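Putative vitamin-B12 independent methionine synthase family protein (Listeria monocytogenes, PDB 1YPX) probably transfers a methyl group from a methyltetrahydrofolate to homocysteine to make methionine, with help from a zinc ion. Local coordinates at residues P6-R17 with L328-A337; V132-M142 with C181-S190. All coordinates share one frame; numbering follows the deposited sequence.

Contact 1 (P6-R17 with L328-A337)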
loop_
_atom_site.group_PDB
_atom_site.type_symbol
_atom_site.label_atom_id
_atom_site.label_comp_id
_atom_site.label_asym_id
_atom_site.label_seq_id
_atom_site.Cartn_x
_atom_site.Cartn_y
_atom_site.Cartn_z
ATOM N N PRO A 6 -0.568 5.411 10.563
ATOM C CA PRO A 6 -1.843 5.541 9.853
ATOM C C PRO A 6 -2.844 6.237 10.776
ATOM O O PRO A 6 -2.878 5.948 11.967
ATOM C CB PRO A 6 -2.216 4.091 9.555
ATOM C CG PRO A 6 -1.600 3.358 10.685
ATOM C CD PRO A 6 -0.247 3.988 10.767
ATOM N N PHE A 7 -3.633 7.160 10.231
ATOM C CA PHE A 7 -4.613 7.908 11.024
ATOM C C PHE A 7 -5.930 7.170 11.176
ATOM O O PHE A 7 -6.264 6.301 10.368
ATOM C CB PHE A 7 -4.888 9.273 10.383
ATOM C CG PHE A 7 -3.677 9.905 9.784
ATOM C CD1 PHE A 7 -3.377 9.717 8.439
ATOM C CD2 PHE A 7 -2.784 10.617 10.581
ATOM C CE1 PHE A 7 -2.206 10.221 7.900
ATOM C CE2 PHE A 7 -1.603 11.127 10.054
ATOM C CZ PHE A 7 -1.310 10.929 8.714
ATOM N N TYR A 8 -6.689 7.538 12.207
ATOM C CA TYR A 8 -7.982 6.912 12.460
ATOM C C TYR A 8 -8.805 6.828 11.184
ATOM O O TYR A 8 -9.510 5.847 10.970
ATOM C CB TYR A 8 -8.741 7.692 13.528
ATOM C CG TYR A 8 -8.001 7.782 14.840
ATOM C CD1 TYR A 8 -7.633 6.639 15.538
ATOM C CD2 TYR A 8 -7.682 9.013 15.390
ATOM C CE1 TYR A 8 -6.965 6.728 16.755
ATOM C CE2 TYR A 8 -7.015 9.114 16.600
ATOM C CZ TYR A 8 -6.662 7.973 17.275
ATOM O OH TYR A 8 -6.019 8.086 18.479
ATOM N N ALA A 9 -8.733 7.867 10.356
ATOM C CA ALA A 9 -9.429 7.880 9.070
ATOM C C ALA A 9 -8.307 7.934 8.044
ATOM O O ALA A 9 -7.719 8.990 7.799
ATOM C CB ALA A 9 -10.322 9.097 8.937
ATOM N N ASP A 10 -7.995 6.782 7.469
ATOM C CA ASP A 10 -6.917 6.678 6.501
ATOM C C ASP A 10 -7.466 5.916 5.294
ATOM O O ASP A 10 -8.632 5.522 5.291
ATOM C CB ASP A 10 -5.762 5.915 7.144
ATOM C CG ASP A 10 -4.406 6.371 6.652
ATOM O OD1 ASP A 10 -4.268 6.596 5.425
ATOM O OD2 ASP A 10 -3.482 6.488 7.489
ATOM N N HIS A 11 -6.642 5.720 4.266
ATOM C CA HIS A 11 -7.082 4.987 3.083
ATOM C C HIS A 11 -5.915 4.309 2.384
ATOM O O HIS A 11 -4.784 4.786 2.455
ATOM C CB HIS A 11 -7.834 5.917 2.123
ATOM C CG HIS A 11 -7.002 7.020 1.545
ATOM N ND1 HIS A 11 -6.586 7.026 0.230
ATOM C CD2 HIS A 11 -6.554 8.177 2.086
ATOM C CE1 HIS A 11 -5.923 8.142 -0.014
ATOM N NE2 HIS A 11 -5.889 8.859 1.097
ATOM N N VAL A 12 -6.194 3.187 1.718
ATOM C CA VAL A 12 -5.161 2.412 1.031
ATOM C C VAL A 12 -4.291 3.258 0.107
ATOM O O VAL A 12 -3.062 3.150 0.145
ATOM C CB VAL A 12 -5.792 1.233 0.240
ATOM C CG1 VAL A 12 -4.734 0.530 -0.622
ATOM C CG2 VAL A 12 -6.395 0.240 1.216
ATOM N N GLY A 13 -4.921 4.092 -0.721
ATOM C CA GLY A 13 -4.153 4.933 -1.619
ATOM C C GLY A 13 -4.643 5.153 -3.041
ATOM O O GLY A 13 -4.709 6.300 -3.488
ATOM N N SER A 14 -4.982 4.102 -3.778
ATOM C CA SER A 14 -5.426 4.333 -5.156
ATOM C C SER A 14 -6.768 5.049 -5.219
ATOM O O SER A 14 -7.663 4.772 -4.431
ATOM C CB SER A 14 -5.539 3.018 -5.929
ATOM O OG SER A 14 -6.726 2.334 -5.573
ATOM N N ILE A 15 -6.892 5.965 -6.172
ATOM C CA ILE A 15 -8.117 6.726 -6.380
ATOM C C ILE A 15 -8.593 6.500 -7.822
ATOM O O ILE A 15 -7.790 6.227 -8.721
ATOM C CB ILE A 15 -7.873 8.258 -6.142
ATOM C CG1 ILE A 15 -7.755 8.562 -4.639
ATOM C CG2 ILE A 15 -8.972 9.081 -6.786
ATOM C CD1 ILE A 15 -8.987 8.161 -3.819
ATOM N N LEU A 16 -9.904 6.607 -8.034
ATOM C CA LEU A 16 -10.524 6.428 -9.352
ATOM C C LEU A 16 -9.966 7.366 -10.413
ATOM O O LEU A 16 -9.908 8.576 -10.206
ATOM C CB LEU A 16 -12.024 6.680 -9.245
ATOM C CG LEU A 16 -12.989 5.509 -9.136
ATOM C CD1 LEU A 16 -12.522 4.475 -8.110
ATOM C CD2 LEU A 16 -14.334 6.077 -8.753
ATOM N N ARG A 17 -9.601 6.821 -11.565
ATOM C CA ARG A 17 -9.061 7.645 -12.648
ATOM C C ARG A 17 -10.134 8.570 -13.235
ATOM O O ARG A 17 -11.213 8.116 -13.608
ATOM C CB ARG A 17 -8.485 6.765 -13.773
ATOM C CG ARG A 17 -7.481 5.687 -13.324
ATOM C CD ARG A 17 -8.186 4.511 -12.626
ATOM N NE ARG A 17 -9.645 4.686 -12.642
ATOM C CZ ARG A 17 -10.520 3.879 -12.057
ATOM N NH1 ARG A 17 -10.102 2.807 -11.397
ATOM N NH2 ARG A 17 -11.816 4.163 -12.116
ATOM N N LEU A 328 -6.315 1.061 16.809
ATOM C CA LEU A 328 -7.044 0.557 15.655
ATOM C C LEU A 328 -7.408 1.739 14.762
ATOM O O LEU A 328 -7.594 2.869 15.234
ATOM C CB LEU A 328 -8.301 -0.217 16.097
ATOM C CG LEU A 328 -8.111 -1.540 16.868
ATOM C CD1 LEU A 328 -9.462 -2.164 17.210
ATOM C CD2 LEU A 328 -7.294 -2.512 16.028
ATOM N N ARG A 329 -7.472 1.477 13.462
ATOM C CA ARG A 329 -7.804 2.507 12.480
ATOM C C ARG A 329 -8.878 1.996 11.536
ATOM O O ARG A 329 -9.108 0.801 11.450
ATOM C CB ARG A 329 -6.563 2.920 11.678
ATOM C CG ARG A 329 -5.667 3.973 12.352
ATOM C CD ARG A 329 -5.140 3.510 13.676
ATOM N NE ARG A 329 -4.285 4.503 14.326
ATOM C CZ ARG A 329 -4.170 4.631 15.646
ATOM N NH1 ARG A 329 -4.853 3.849 16.464
ATOM N NH2 ARG A 329 -3.354 5.530 16.157
ATOM N N LEU A 330 -9.521 2.921 10.839
ATOM C CA LEU A 330 -10.589 2.618 9.914
ATOM C C LEU A 330 -10.211 3.078 8.509
ATOM O O LEU A 330 -9.341 3.937 8.333
ATOM C CB LEU A 330 -11.841 3.346 10.376
ATOM C CG LEU A 330 -13.107 3.172 9.543
ATOM C CD1 LEU A 330 -13.522 1.724 9.571
ATOM C CD2 LEU A 330 -14.212 4.072 10.098
ATOM N N SER A 331 -10.871 2.513 7.507
ATOM C CA SER A 331 -10.599 2.880 6.127
ATOM C C SER A 331 -11.490 2.040 5.283
ATOM O O SER A 331 -12.165 1.155 5.787
ATOM C CB SER A 331 -9.184 2.510 5.739
ATOM O OG SER A 331 -9.125 1.118 5.472
ATOM N N PRO A 332 -11.519 2.312 3.979
ATOM C CA PRO A 332 -12.381 1.469 3.147
ATOM C C PRO A 332 -11.579 0.176 2.919
ATOM O O PRO A 332 -10.378 0.160 3.170
ATOM C CB PRO A 332 -12.612 2.322 1.897
ATOM C CG PRO A 332 -11.434 3.251 1.861
ATOM C CD PRO A 332 -11.119 3.552 3.290
ATOM N N GLN A 333 -12.235 -0.904 2.497
ATOM C CA GLN A 333 -11.572 -2.202 2.300
ATOM C C GLN A 333 -10.318 -2.224 1.412
ATOM O O GLN A 333 -9.324 -2.861 1.764
ATOM C CB GLN A 333 -12.589 -3.248 1.807
ATOM C CG GLN A 333 -13.280 -2.889 0.493
ATOM C CD GLN A 333 -14.230 -3.968 -0.007
ATOM O OE1 GLN A 333 -15.137 -4.401 0.710
ATOM N NE2 GLN A 333 -14.031 -4.398 -1.250
ATOM N N CYS A 334 -10.365 -1.554 0.263
ATOM C CA CYS A 334 -9.218 -1.488 -0.647
ATOM C C CYS A 334 -9.145 -0.071 -1.206
ATOM O O CYS A 334 -9.831 0.837 -0.723
ATOM C CB CYS A 334 -9.364 -2.490 -1.811
ATOM S SG CYS A 334 -7.855 -2.728 -2.849
ATOM N N GLY A 335 -8.301 0.114 -2.215
ATOM C CA GLY A 335 -8.162 1.413 -2.841
ATOM C C GLY A 335 -9.176 1.501 -3.960
ATOM O O GLY A 335 -9.422 0.517 -4.648
ATOM N N PHE A 336 -9.780 2.668 -4.125
ATOM C CA PHE A 336 -10.772 2.885 -5.166
ATOM C C PHE A 336 -10.102 2.777 -6.522
ATOM O O PHE A 336 -9.302 3.634 -6.891
ATOM C CB PHE A 336 -11.402 4.272 -5.011
ATOM C CG PHE A 336 -11.988 4.518 -3.646
ATOM C CD1 PHE A 336 -11.207 5.041 -2.619
ATOM C CD2 PHE A 336 -13.312 4.165 -3.370
ATOM C CE1 PHE A 336 -11.734 5.205 -1.340
ATOM C CE2 PHE A 336 -13.850 4.324 -2.092
ATOM C CZ PHE A 336 -13.057 4.843 -1.076
ATOM N N ALA A 337 -10.426 1.724 -7.261
ATOM C CA ALA A 337 -9.846 1.512 -8.581
ATOM C C ALA A 337 -10.235 0.139 -9.104
ATOM O O ALA A 337 -9.555 -0.415 -9.966
ATOM C CB ALA A 337 -8.315 1.641 -8.525
#
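Arg329 reaches across to Pro6, Phe7 and Tyr8 with every atom of its side chain. CB and CG lie against Phe7 O, and the bend at chi2 (60°) turns the rest of the chain toward Pro6. CD passes the carbonyl of Pro6, and NE donates to it: Arg329 NE to Pro6 O is 3.1 Å, with the oxygen in the guanidinium plane. CE1 of Tyr8 sits over one face of that guanidinium, near CZ, NH1 and NH2 alike, the ring and guanidinium planes being 48° apart. At the tip, Arg329 NH1 also turns back to the carbonyls of Leu328 and, outside the segments, Ser326. Strand 328-332 is the last in the parallel sheet of this TIM-barrel-like catalytic domain, and the loop before helix 19-30 runs along it with a single bridge, Ala9 to Leu330. There Leu330 N gives a 2.9 Å bond to Tyr8 O, and Asp10 N a longer one of 3.3 Å to Leu330 O. Beyond the strand, CG2 of Val12 packs on the backbone of Cys334, and Val12 also touches His237. Leu16 CD1 lies against CB of Phe336, whose side chain runs beside that of Ile15, with Ile15 CD1 to Phe336 CD1 at 4.0 Å.

Contact 2 (V132-M142 with C181-S190); sequences VAKQTIPSPAM and CRYLQLDDTS
Lys134 lays its extended chain over the ring of Tyr183, where parallel strands 132-138 and 183-188 of the TIM-barrel-like sheet meet; the axes of 135-138 and 183-188 are 32° apart. A beta-alpha-beta crossover ending in helix 158-178 connects them, and backbone bonds run from Gln135 N to Tyr183 O up to Ser139 N to Asp187 O. The dense part is at Lys134: CD makes a CH-pi contact with the ring, 3.9 Å from the Tyr183 centroid. Because CG stands anti to the backbone N (chi1 -179°) and the chain is straight, Lys134 NZ extends past the ring to Tyr183 OH at 3.1 Å and to Gln185 OE1 at 3.0 Å, met from above its amide plane. NZ also donates to His11 O, Tyr183 OH bonds Asp10 OD2, and Gln185 OE1 is hydrogen-bonded to Thr235 OG1. On the other face Ile137 CG1 lies beside Leu186 CD1 at 3.7 Å. The C-terminal end is looser: Asp187 and Thr189 are partly exposed, and selenomethionine Met142 is poorly ordered. Even here Asp188 is held: OD2 takes Ser190 N, in an Asx turn, and Ser190 OG from the same face, and Asp188 OD1 meets Ser139 OG at 2.7 Å, from above the carboxylate plane.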
loop_
_atom_site.group_PDB
_atom_site.type_symbol
_atom_site.label_atom_id
_atom_site.label_comp_id
_atom_site.label_asym_id
_atom_site.label_seq_id
_atom_site.Cartn_x
_atom_site.Cartn_y
_atom_site.Cartn_z
ATOM N N VAL A 132 0.029 14.868 5.257
ATOM C CA VAL A 132 1.151 13.968 5.011
ATOM C C VAL A 132 1.020 13.236 3.675
ATOM O O VAL A 132 -0.025 12.675 3.357
ATOM C CB VAL A 132 1.311 12.917 6.142
ATOM C CG1 VAL A 132 2.462 11.981 5.812
ATOM C CG2 VAL A 132 1.567 13.601 7.470
ATOM N N ALA A 133 2.090 13.243 2.893
ATOM C CA ALA A 133 2.078 12.573 1.601
ATOM C C ALA A 133 2.302 11.079 1.797
ATOM O O ALA A 133 3.273 10.679 2.429
ATOM C CB ALA A 133 3.166 13.150 0.690
ATOM N N LYS A 134 1.405 10.259 1.264
ATOM C CA LYS A 134 1.536 8.815 1.385
ATOM C C LYS A 134 1.983 8.235 0.037
ATOM O O LYS A 134 1.421 8.566 -1.007
ATOM C CB LYS A 134 0.198 8.208 1.818
ATOM C CG LYS A 134 0.207 6.694 2.005
ATOM C CD LYS A 134 -1.123 6.199 2.571
ATOM C CE LYS A 134 -1.153 4.683 2.702
ATOM N NZ LYS A 134 -2.408 4.197 3.352
ATOM N N GLN A 135 3.008 7.393 0.058
ATOM C CA GLN A 135 3.516 6.774 -1.162
ATOM C C GLN A 135 3.325 5.256 -1.065
ATOM O O GLN A 135 3.612 4.665 -0.028
ATOM C CB GLN A 135 5.008 7.124 -1.346
ATOM C CG GLN A 135 5.751 6.359 -2.455
ATOM C CD GLN A 135 5.218 6.656 -3.842
ATOM O OE1 GLN A 135 5.422 7.736 -4.387
ATOM N NE2 GLN A 135 4.538 5.689 -4.422
ATOM N N THR A 136 2.827 4.633 -2.127
ATOM C CA THR A 136 2.610 3.189 -2.129
ATOM C C THR A 136 3.468 2.514 -3.199
ATOM O O THR A 136 3.551 2.992 -4.330
ATOM C CB THR A 136 1.108 2.821 -2.449
ATOM O OG1 THR A 136 0.814 3.126 -3.825
ATOM C CG2 THR A 136 0.146 3.612 -1.567
ATOM N N ILE A 137 4.112 1.414 -2.839
ATOM C CA ILE A 137 4.901 0.660 -3.799
ATOM C C ILE A 137 4.595 -0.786 -3.471
ATOM O O ILE A 137 4.081 -1.079 -2.392
ATOM C CB ILE A 137 6.447 0.894 -3.659
ATOM C CG1 ILE A 137 6.944 0.357 -2.314
ATOM C CG2 ILE A 137 6.773 2.386 -3.768
ATOM C CD1 ILE A 137 8.429 0.551 -2.109
ATOM N N PRO A 138 4.851 -1.705 -4.415
ATOM C CA PRO A 138 4.575 -3.108 -4.106
ATOM C C PRO A 138 5.587 -3.601 -3.104
ATOM O O PRO A 138 6.678 -3.037 -2.965
ATOM C CB PRO A 138 4.733 -3.813 -5.453
ATOM C CG PRO A 138 5.657 -2.907 -6.214
ATOM C CD PRO A 138 5.130 -1.539 -5.849
ATOM N N SER A 139 5.204 -4.657 -2.410
ATOM C CA SER A 139 6.033 -5.304 -1.418
ATOM C C SER A 139 7.182 -6.018 -2.121
ATOM O O SER A 139 7.024 -6.523 -3.224
ATOM C CB SER A 139 5.182 -6.322 -0.660
ATOM O OG SER A 139 5.950 -7.050 0.274
ATOM N N PRO A 140 8.360 -6.073 -1.497
ATOM C CA PRO A 140 9.439 -6.770 -2.201
ATOM C C PRO A 140 9.089 -8.230 -2.529
ATOM O O PRO A 140 9.552 -8.770 -3.526
ATOM C CB PRO A 140 10.622 -6.634 -1.238
ATOM C CG PRO A 140 9.974 -6.597 0.094
ATOM C CD PRO A 140 8.771 -5.698 -0.134
ATOM N N ALA A 141 8.251 -8.850 -1.702
ATOM C CA ALA A 141 7.852 -10.235 -1.913
ATOM C C ALA A 141 6.970 -10.362 -3.144
ATOM O O ALA A 141 6.660 -11.468 -3.587
ATOM C CB ALA A 141 7.113 -10.768 -0.687
HETATM N N MSE A 142 6.555 -9.225 -3.687
HETATM C CA MSE A 142 5.713 -9.220 -4.875
HETATM C C MSE A 142 6.541 -9.539 -6.120
HETATM O O MSE A 142 6.015 -10.046 -7.114
HETATM C CB MSE A 142 5.016 -7.863 -5.019
HETATM C CG MSE A 142 3.787 -7.716 -4.133
HETATM SE SE MSE A 142 2.165 -8.480 -4.927
HETATM C CE MSE A 142 2.508 -10.367 -4.707
ATOM N N CYS A 181 9.715 11.530 2.199
ATOM C CA CYS A 181 8.584 10.672 2.488
ATOM C C CYS A 181 8.622 10.171 3.924
ATOM O O CYS A 181 9.634 9.633 4.375
ATOM C CB CYS A 181 8.574 9.490 1.519
ATOM S SG CYS A 181 7.093 8.439 1.578
ATOM N N ARG A 182 7.514 10.344 4.645
ATOM C CA ARG A 182 7.426 9.906 6.040
ATOM C C ARG A 182 6.288 8.942 6.247
ATOM O O ARG A 182 5.932 8.638 7.381
ATOM C CB ARG A 182 7.252 11.104 6.976
ATOM C CG ARG A 182 8.480 11.369 7.825
ATOM C CD ARG A 182 9.694 11.409 6.930
ATOM N NE ARG A 182 10.662 12.406 7.336
ATOM C CZ ARG A 182 11.758 12.678 6.643
ATOM N NH1 ARG A 182 12.000 12.014 5.520
ATOM N NH2 ARG A 182 12.604 13.610 7.072
ATOM N N TYR A 183 5.726 8.472 5.138
ATOM C CA TYR A 183 4.616 7.525 5.162
ATOM C C TYR A 183 4.640 6.700 3.860
ATOM O O TYR A 183 4.155 7.149 2.808
ATOM C CB TYR A 183 3.298 8.302 5.320
ATOM C CG TYR A 183 2.066 7.477 5.635
ATOM C CD1 TYR A 183 0.831 8.086 5.831
ATOM C CD2 TYR A 183 2.111 6.092 5.647
ATOM C CE1 TYR A 183 -0.332 7.333 6.016
ATOM C CE2 TYR A 183 0.961 5.329 5.830
ATOM C CZ TYR A 183 -0.260 5.952 6.007
ATOM O OH TYR A 183 -1.410 5.203 6.131
ATOM N N LEU A 184 5.226 5.504 3.958
ATOM C CA LEU A 184 5.355 4.566 2.842
ATOM C C LEU A 184 4.542 3.291 3.093
ATOM O O LEU A 184 4.565 2.729 4.187
ATOM C CB LEU A 184 6.826 4.169 2.634
ATOM C CG LEU A 184 7.138 3.502 1.277
ATOM C CD1 LEU A 184 7.048 4.565 0.182
ATOM C CD2 LEU A 184 8.533 2.869 1.279
ATOM N N GLN A 185 3.849 2.825 2.063
ATOM C CA GLN A 185 3.024 1.639 2.174
ATOM C C GLN A 185 3.377 0.543 1.162
ATOM O O GLN A 185 3.512 0.795 -0.045
ATOM C CB GLN A 185 1.555 2.030 2.033
ATOM C CG GLN A 185 0.629 0.847 1.836
ATOM C CD GLN A 185 -0.775 1.139 2.297
ATOM O OE1 GLN A 185 -0.988 1.508 3.452
ATOM N NE2 GLN A 185 -1.744 0.976 1.402
ATOM N N LEU A 186 3.519 -0.676 1.672
ATOM C CA LEU A 186 3.844 -1.842 0.854
ATOM C C LEU A 186 2.561 -2.598 0.514
ATOM O O LEU A 186 1.876 -3.102 1.402
ATOM C CB LEU A 186 4.803 -2.757 1.620
ATOM C CG LEU A 186 6.334 -2.571 1.474
ATOM C CD1 LEU A 186 6.698 -1.133 1.111
ATOM C CD2 LEU A 186 7.016 -2.979 2.772
ATOM N N ASP A 187 2.232 -2.659 -0.771
ATOM C CA ASP A 187 1.044 -3.374 -1.203
ATOM C C ASP A 187 1.445 -4.811 -1.488
ATOM O O ASP A 187 2.185 -5.094 -2.421
ATOM C CB ASP A 187 0.429 -2.696 -2.429
ATOM C CG ASP A 187 -0.401 -1.475 -2.052
ATOM O OD1 ASP A 187 -0.138 -0.876 -0.981
ATOM O OD2 ASP A 187 -1.319 -1.100 -2.819
ATOM N N ASP A 188 0.976 -5.719 -0.648
ATOM C CA ASP A 188 1.336 -7.098 -0.825
ATOM C C ASP A 188 0.127 -7.986 -0.967
ATOM O O ASP A 188 -0.561 -8.263 0.010
ATOM C CB ASP A 188 2.182 -7.557 0.350
ATOM C CG ASP A 188 3.008 -8.750 0.006
ATOM O OD1 ASP A 188 4.039 -8.988 0.664
ATOM O OD2 ASP A 188 2.619 -9.453 -0.940
ATOM N N THR A 189 -0.128 -8.440 -2.186
ATOM C CA THR A 189 -1.273 -9.296 -2.430
ATOM C C THR A 189 -0.885 -10.769 -2.508
ATOM O O THR A 189 -1.715 -11.608 -2.863
ATOM C CB THR A 189 -1.979 -8.912 -3.737
ATOM O OG1 THR A 189 -3.196 -9.656 -3.854
ATOM C CG2 THR A 189 -1.097 -9.222 -4.935
ATOM N N SER A 190 0.367 -11.075 -2.163
ATOM C CA SER A 190 0.875 -12.445 -2.220
ATOM C C SER A 190 0.417 -13.340 -1.071
ATOM O O SER A 190 0.215 -14.537 -1.259
ATOM C CB SER A 190 2.416 -12.452 -2.296
ATOM O OG SER A 190 3.029 -12.092 -1.069
#

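In the fold
The centres of contacts 1 and 2 lie about 13 Å apart, and both reach the same parallel sheet, contact 1 at its last strand and contact 2 between its second and third. The loop 6-17 joins them: His11 O is 2.6 Å from Lys134 NZ, and Asp10 OD2 is 2.8 Å from Tyr183 OH, both probable hydrogen bonds, so the residues that pair with strand 328-332 also meet polar groups projecting from strands 132-138 and 183-188. The donor atoms of Cys334 in contact 1, His237 and Cys239 converge in a way that may mark a metal site, with no metal modelled, in a family to which zinc binding is assigned; Gln185 of contact 2 touches these residues.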